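Local coordinates for protein glycosyltransferase (Streptomyces viridochromogenes, PDB 2IUY) that binds UDP and probably transfers a sugar from a nucleotide-activated donor during biosynthesis of the antibiotic avilamycin A, at residues I32-A37 and P149-S154; D86-H91 and A99-G104; E260-G265 and R313-L318. All blocks are in the same frame, centred on the assembly; numbering follows the deposited sequence.

Contact 1 (I32-A37 and P149-S154); sequences IQWVVA and PARYRS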
# COMPACT_ATOMS: atom_id res chain seq x y z
N ILE A 32 4.79 -1.64 0.32
CA ILE A 32 5.36 -1.30 -1.01
C ILE A 32 5.47 -2.48 -1.98
O ILE A 32 5.26 -2.33 -3.21
CB ILE A 32 6.75 -0.57 -0.92
CG1 ILE A 32 6.59 0.82 -0.28
CG2 ILE A 32 7.44 -0.48 -2.33
CD1 ILE A 32 7.96 1.50 0.13
N GLN A 33 5.80 -3.63 -1.42
CA GLN A 33 6.03 -4.87 -2.15
C GLN A 33 4.72 -5.38 -2.74
O GLN A 33 4.70 -5.90 -3.84
CB GLN A 33 6.68 -5.91 -1.24
CG GLN A 33 8.06 -5.51 -0.75
CD GLN A 33 8.06 -4.87 0.66
OE1 GLN A 33 7.05 -4.33 1.14
NE2 GLN A 33 9.20 -4.93 1.32
N TRP A 34 3.63 -5.23 -2.00
CA TRP A 34 2.29 -5.49 -2.50
C TRP A 34 1.93 -4.50 -3.64
O TRP A 34 1.42 -4.89 -4.67
CB TRP A 34 1.22 -5.46 -1.37
CG TRP A 34 1.14 -6.83 -0.71
CD1 TRP A 34 1.52 -7.18 0.56
CD2 TRP A 34 0.71 -8.04 -1.35
NE1 TRP A 34 1.36 -8.55 0.74
CE2 TRP A 34 0.85 -9.09 -0.41
CE3 TRP A 34 0.20 -8.33 -2.62
CZ2 TRP A 34 0.47 -10.40 -0.71
CZ3 TRP A 34 -0.15 -9.64 -2.92
CH2 TRP A 34 -0.00 -10.66 -1.97
N VAL A 35 2.26 -3.23 -3.45
CA VAL A 35 1.99 -2.24 -4.52
C VAL A 35 2.64 -2.69 -5.82
O VAL A 35 2.01 -2.67 -6.87
CB VAL A 35 2.43 -0.81 -4.14
CG1 VAL A 35 2.20 0.17 -5.33
CG2 VAL A 35 1.68 -0.34 -2.87
N VAL A 36 3.90 -3.06 -5.75
CA VAL A 36 4.71 -3.40 -6.93
C VAL A 36 4.15 -4.66 -7.62
O VAL A 36 4.11 -4.73 -8.82
CB VAL A 36 6.21 -3.58 -6.53
CG1 VAL A 36 7.06 -3.97 -7.73
CG2 VAL A 36 6.76 -2.27 -5.93
N ALA A 37 3.73 -5.66 -6.82
CA ALA A 37 3.09 -6.87 -7.31
C ALA A 37 1.81 -6.56 -8.12
O ALA A 37 1.64 -7.08 -9.22
CB ALA A 37 2.79 -7.83 -6.12
N PRO A 149 -7.61 -7.80 -8.44
CA PRO A 149 -8.60 -8.66 -7.81
C PRO A 149 -8.22 -10.13 -7.82
O PRO A 149 -8.60 -10.83 -6.87
CB PRO A 149 -9.89 -8.41 -8.61
CG PRO A 149 -9.65 -7.13 -9.40
CD PRO A 149 -8.18 -6.92 -9.48
N ALA A 150 -7.47 -10.59 -8.83
CA ALA A 150 -7.05 -12.01 -8.91
C ALA A 150 -6.19 -12.39 -7.72
O ALA A 150 -6.11 -13.55 -7.37
CB ALA A 150 -6.28 -12.33 -10.25
N ARG A 151 -5.54 -11.43 -7.09
CA ARG A 151 -4.69 -11.72 -5.93
C ARG A 151 -5.50 -11.81 -4.64
O ARG A 151 -4.93 -12.16 -3.60
CB ARG A 151 -3.58 -10.67 -5.78
CG ARG A 151 -2.45 -10.81 -6.80
CD ARG A 151 -1.10 -10.23 -6.32
NE ARG A 151 -0.11 -10.30 -7.41
CZ ARG A 151 0.80 -11.26 -7.62
NH1 ARG A 151 0.91 -12.31 -6.81
NH2 ARG A 151 1.62 -11.18 -8.67
N TYR A 152 -6.78 -11.44 -4.70
CA TYR A 152 -7.63 -11.37 -3.51
C TYR A 152 -8.82 -12.30 -3.62
O TYR A 152 -9.13 -12.82 -4.72
CB TYR A 152 -8.05 -9.91 -3.18
CG TYR A 152 -6.79 -9.08 -2.93
CD1 TYR A 152 -6.21 -8.98 -1.65
CD2 TYR A 152 -6.12 -8.49 -4.01
CE1 TYR A 152 -5.01 -8.28 -1.46
CE2 TYR A 152 -4.94 -7.80 -3.82
CZ TYR A 152 -4.40 -7.70 -2.57
OH TYR A 152 -3.22 -7.00 -2.48
N ARG A 153 -9.47 -12.52 -2.49
CA ARG A 153 -10.66 -13.34 -2.47
C ARG A 153 -11.79 -12.62 -3.21
O ARG A 153 -11.99 -11.40 -3.08
CB ARG A 153 -11.09 -13.69 -1.04
CG ARG A 153 -10.10 -14.48 -0.24
CD ARG A 153 -9.98 -15.95 -0.66
NE ARG A 153 -8.95 -16.61 0.16
CZ ARG A 153 -7.81 -17.10 -0.29
NH1 ARG A 153 -7.52 -17.10 -1.59
NH2 ARG A 153 -6.95 -17.68 0.57
N SER A 154 -12.53 -13.43 -3.94
CA SER A 154 -13.57 -12.98 -4.81
C SER A 154 -14.92 -13.28 -4.20
O SER A 154 -15.02 -14.02 -3.21
CB SER A 154 -13.42 -13.69 -6.16
OG SER A 154 -13.79 -15.05 -6.00
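W34 and A37, on helix 31-45 of the N-terminal Rossmann-like domain, meet R151 and Y152 from the loop leading into the C-terminal one, so the contact bridges the two halves of a GT-B fold. R151 reaches the indole at its rim: CD of R151 lies in the ring plane, 3.6 Å from CZ3 of W34. The guanidinium is turned 70° from that ring and does not stack on it. With CG anti to the carbonyl carbon (chi1 -75°) and the chain straight as far as NE, R151 carries its head past the indole to A37, whose CB sits over one guanidinium face, displaced from its middle and 4.0 Å from NE of R151. A salt bridge from NE to D41, one turn further along the helix, fixes the charged end. The indole itself makes a cation-pi contact with R225, a UDP-binding residue, which places W34 beside the nucleotide site. W34 and Y152 pass alongside each other, pointing opposite ways. The phenol hydroxyl probably hydrogen-bonds OE2 of E260, another UDP-binding residue, at a doubtful, too-short modelled length, while OH of Y152 approaches the indole obliquely, 3.7 Å from CE3 of W34.

Contact 2 (D86-H91 and A99-G104); sequences DVVHDH and AGLPPG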
# COMPACT_ATOMS: atom_id res chain seq x y z
N ASP A 86 12.95 0.77 -21.52
CA ASP A 86 12.48 2.08 -21.91
C ASP A 86 12.27 3.02 -20.71
O ASP A 86 12.37 4.25 -20.85
CB ASP A 86 11.20 1.98 -22.71
CG ASP A 86 11.35 1.11 -23.96
OD1 ASP A 86 12.11 1.50 -24.90
OD2 ASP A 86 10.77 0.00 -23.95
N VAL A 87 12.00 2.42 -19.55
CA VAL A 87 11.49 3.12 -18.37
C VAL A 87 12.06 2.44 -17.15
O VAL A 87 12.02 1.20 -17.04
CB VAL A 87 9.90 2.98 -18.26
CG1 VAL A 87 9.36 3.61 -16.96
CG2 VAL A 87 9.18 3.59 -19.48
N VAL A 88 12.61 3.25 -16.25
CA VAL A 88 12.92 2.81 -14.88
C VAL A 88 11.91 3.46 -13.95
O VAL A 88 11.88 4.66 -13.84
CB VAL A 88 14.36 3.18 -14.46
CG1 VAL A 88 14.63 2.91 -12.97
CG2 VAL A 88 15.37 2.40 -15.33
N HIS A 89 11.11 2.65 -13.28
CA HIS A 89 10.06 3.09 -12.40
C HIS A 89 10.41 2.67 -10.98
O HIS A 89 10.28 1.49 -10.62
CB HIS A 89 8.72 2.48 -12.89
CG HIS A 89 7.51 2.95 -12.15
ND1 HIS A 89 6.24 2.58 -12.52
CD2 HIS A 89 7.38 3.73 -11.05
CE1 HIS A 89 5.36 3.15 -11.70
NE2 HIS A 89 6.03 3.85 -10.79
N ASP A 90 10.88 3.66 -10.22
CA ASP A 90 11.38 3.53 -8.88
C ASP A 90 10.25 3.56 -7.84
O ASP A 90 9.44 4.47 -7.80
CB ASP A 90 12.46 4.60 -8.56
CG ASP A 90 13.15 4.34 -7.21
OD1 ASP A 90 13.33 3.15 -6.87
OD2 ASP A 90 13.45 5.30 -6.45
N HIS A 91 10.23 2.52 -7.00
CA HIS A 91 9.36 2.47 -5.83
C HIS A 91 10.14 2.48 -4.54
O HIS A 91 9.55 2.34 -3.50
CB HIS A 91 8.51 1.18 -5.87
CG HIS A 91 7.52 1.17 -7.00
ND1 HIS A 91 6.21 1.55 -6.84
CD2 HIS A 91 7.68 0.90 -8.32
CE1 HIS A 91 5.59 1.45 -8.00
NE2 HIS A 91 6.46 1.05 -8.91
N ALA A 99 20.69 9.35 -12.70
CA ALA A 99 22.06 9.53 -13.20
C ALA A 99 22.63 8.20 -13.63
O ALA A 99 22.49 7.20 -12.90
CB ALA A 99 22.98 10.15 -12.11
N GLY A 100 23.22 8.15 -14.81
CA GLY A 100 23.87 6.90 -15.22
C GLY A 100 23.04 6.00 -16.10
O GLY A 100 23.56 5.02 -16.68
N LEU A 101 21.75 6.28 -16.20
CA LEU A 101 20.88 5.53 -17.09
C LEU A 101 21.28 5.82 -18.57
O LEU A 101 21.76 6.93 -18.89
CB LEU A 101 19.40 5.90 -16.86
CG LEU A 101 18.81 5.60 -15.47
CD1 LEU A 101 17.35 5.93 -15.54
CD2 LEU A 101 19.00 4.11 -15.03
N PRO A 102 21.07 4.83 -19.46
CA PRO A 102 21.46 4.98 -20.85
C PRO A 102 20.60 6.04 -21.52
O PRO A 102 19.45 6.26 -21.10
CB PRO A 102 21.18 3.60 -21.46
CG PRO A 102 21.09 2.68 -20.33
CD PRO A 102 20.47 3.51 -19.22
N PRO A 103 21.15 6.72 -22.56
CA PRO A 103 20.34 7.76 -23.21
C PRO A 103 19.06 7.14 -23.71
O PRO A 103 19.06 6.03 -24.21
CB PRO A 103 21.19 8.18 -24.42
CG PRO A 103 22.57 7.63 -24.19
CD PRO A 103 22.49 6.55 -23.18
N GLY A 104 17.95 7.84 -23.56
CA GLY A 104 16.69 7.35 -24.06
C GLY A 104 15.85 6.73 -22.96
O GLY A 104 14.63 6.53 -23.13
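V88 and L101 supply the apolar part of this contact through three methyl groups: CG2 of V88 lies 4.0 Å from CD2 and 4.1 Å from CD1 of L101, so a single valine methyl faces the forked end of the leucine. The two side chains run obliquely to one another. L101 has CG beside its backbone N and anti to the carbonyl carbon (chi1 -62°), which carries both methyls toward the strand. At the other end the approach is between backbones, with O of D86 3.9 Å from O of G104; no hydrogen bond joins the segments. The backbones close up toward the D86 end, from 8.7 Å between CA of V88 and CA of L101 to 7.1 Å between CA of D86 and CA of G104, and the CA direction from D86 to V88 makes 147° with that from L101 to G104. Segment 99-104 belongs to the connection between strands 87-90 and 106-111, neighbours in the parallel sheet of the N-terminal Rossmann-like domain of this GT-B fold. This all-loop connection turns back along the strand it has just left. G100 and G104 both adopt positive phi, where a CB would press on the preceding carbonyl O. Further out, backbone bonds of V88 to A106 and I108 hold the strand, V9, I96 and T105 pack on the V88 side chain, and OD2 of D86 accepts from N of K5. The H89 imidazole is fixed at both nitrogens, ND1 by the Y332 hydroxyl and NE2 by that of S110, while NE2 of H91 stands 3.4 Å above its plane.

Contact 3 (E260-G265 and R313-L318); sequences EAAVSG and RAAVRL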
# COMPACT_ATOMS: atom_id res chain seq x y z
N GLU A 260 -7.08 -3.13 -0.58
CA GLU A 260 -7.03 -4.57 -0.26
C GLU A 260 -8.28 -5.06 0.44
O GLU A 260 -8.83 -6.07 0.03
CB GLU A 260 -5.78 -4.91 0.57
CG GLU A 260 -4.56 -4.74 -0.33
CD GLU A 260 -3.29 -5.26 0.24
OE1 GLU A 260 -2.88 -4.75 1.29
OE2 GLU A 260 -2.69 -6.18 -0.39
N ALA A 261 -8.71 -4.37 1.48
CA ALA A 261 -9.96 -4.71 2.14
C ALA A 261 -11.10 -4.68 1.15
O ALA A 261 -11.83 -5.64 1.03
CB ALA A 261 -10.20 -3.77 3.38
N ALA A 262 -11.26 -3.57 0.43
CA ALA A 262 -12.46 -3.37 -0.36
C ALA A 262 -12.53 -4.35 -1.53
O ALA A 262 -13.59 -4.95 -1.80
CB ALA A 262 -12.53 -1.92 -0.85
N VAL A 263 -11.44 -4.57 -2.22
CA VAL A 263 -11.45 -5.56 -3.32
C VAL A 263 -11.69 -6.98 -2.75
O VAL A 263 -12.08 -7.88 -3.50
CB VAL A 263 -10.18 -5.52 -4.11
CG1 VAL A 263 -9.11 -6.41 -3.41
CG2 VAL A 263 -10.41 -6.02 -5.52
N SER A 264 -11.44 -7.18 -1.45
CA SER A 264 -11.77 -8.47 -0.82
C SER A 264 -13.21 -8.46 -0.29
O SER A 264 -13.60 -9.39 0.42
CB SER A 264 -10.83 -8.82 0.34
OG SER A 264 -9.47 -8.75 -0.05
N GLY A 265 -13.98 -7.43 -0.64
CA GLY A 265 -15.37 -7.30 -0.21
C GLY A 265 -15.58 -6.79 1.21
O GLY A 265 -16.55 -7.17 1.86
N ARG A 313 -16.48 -3.38 -6.45
CA ARG A 313 -16.98 -2.54 -7.52
C ARG A 313 -16.23 -1.21 -7.53
O ARG A 313 -15.78 -0.80 -8.53
CB ARG A 313 -18.50 -2.27 -7.43
CG ARG A 313 -19.07 -1.42 -8.64
CD ARG A 313 -20.57 -1.11 -8.72
NE ARG A 313 -20.73 -0.32 -9.90
CZ ARG A 313 -20.89 -0.63 -11.16
NH1 ARG A 313 -20.75 -1.80 -11.72
NH2 ARG A 313 -21.06 0.39 -11.91
N ALA A 314 -16.48 -0.47 -6.35
CA ALA A 314 -15.70 0.75 -6.14
C ALA A 314 -14.19 0.53 -6.23
O ALA A 314 -13.50 1.34 -6.86
CB ALA A 314 -16.05 1.44 -4.78
N ALA A 315 -13.68 -0.54 -5.60
CA ALA A 315 -12.24 -0.78 -5.61
C ALA A 315 -11.72 -1.07 -7.02
O ALA A 315 -10.66 -0.63 -7.40
CB ALA A 315 -11.84 -1.93 -4.65
N VAL A 316 -12.47 -1.86 -7.79
CA VAL A 316 -12.02 -2.19 -9.14
C VAL A 316 -12.10 -0.93 -10.02
O VAL A 316 -11.10 -0.61 -10.68
CB VAL A 316 -12.78 -3.42 -9.75
CG1 VAL A 316 -12.29 -3.69 -11.20
CG2 VAL A 316 -12.58 -4.65 -8.91
N ARG A 317 -13.25 -0.22 -10.01
CA ARG A 317 -13.41 1.02 -10.78
C ARG A 317 -12.31 2.08 -10.53
O ARG A 317 -11.84 2.70 -11.47
CB ARG A 317 -14.75 1.71 -10.45
CG ARG A 317 -15.96 1.28 -11.28
CD ARG A 317 -17.05 2.33 -11.25
NE ARG A 317 -17.16 2.95 -9.95
CZ ARG A 317 -16.83 4.20 -9.65
NH1 ARG A 317 -16.42 5.05 -10.58
NH2 ARG A 317 -16.98 4.61 -8.40
N LEU A 318 -11.94 2.30 -9.27
CA LEU A 318 -10.97 3.35 -8.89
C LEU A 318 -9.54 2.89 -8.84
O LEU A 318 -8.61 3.66 -9.18
CB LEU A 318 -11.35 3.95 -7.52
CG LEU A 318 -12.72 4.61 -7.37
CD1 LEU A 318 -13.03 4.89 -5.88
CD2 LEU A 318 -12.78 5.92 -8.19
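The carbonyl O of E260, in the last turn of helix 256-263 and just ahead of the touching residues A262 and V263, takes two bonds from S264: a 2.8 Å hydrogen bond from OG of S264 to O of E260, and a weak one of 3.2 Å from N of S264 to the same O. The hydroxyl approaches at a C=O...donor angle of 157°, tilted 23° from the carbonyl plane. Beside this helix end A315 presses in from helix 308-319. Its CB is the centre of the packing, 3.6 Å from N of V263 and 3.9 Å from CB of A262; CB of V263 is 4.0 Å from CB of A315. The small residues allow the backbones to approach closely, CA of V263 and CA of A315 being 5.4 Å apart. V263 sets CG1 between its backbone N and carbonyl carbon (chi1 85°), where it packs on the Y152 ring, and CG2 anti to N, where it meets CG2 of V316 at 4.3 Å. G265, at positive phi, terminates the helix as the C-prime residue of a Schellman motif, N of G265 bonding O of A262 at 2.8 Å and N of T266 returning to O of A261. E260 itself turns away from helix 308-319: OE1 of its carboxylate forms a salt bridge with NH2 of R225. It binds UDP, and by sequence it is the second glutamate of the EX7E motif of retaining GT4 enzymes.

Overall arrangement
From the N terminus, helix 31-45 opens contact 1, whose loop stays unclosed until residues 149-154, in the passage to the second domain. Contact 2 nests inside that long loop, closing a short one between neighbouring strands of the first sheet. It adjoins contact 1 through H91, whose ring packs on V36 and whose carbonyl O meets I32, although the contact centres lie 25 Å apart. Contact 3 follows in series and joins two helices of the C-terminal half, 256-263 and 308-319. Y152 couples it to contact 1 by packing on V263, and P149 touches V316. Contacts 2 and 3 stay separate, about 13 Å between nearest atoms. No loops cross.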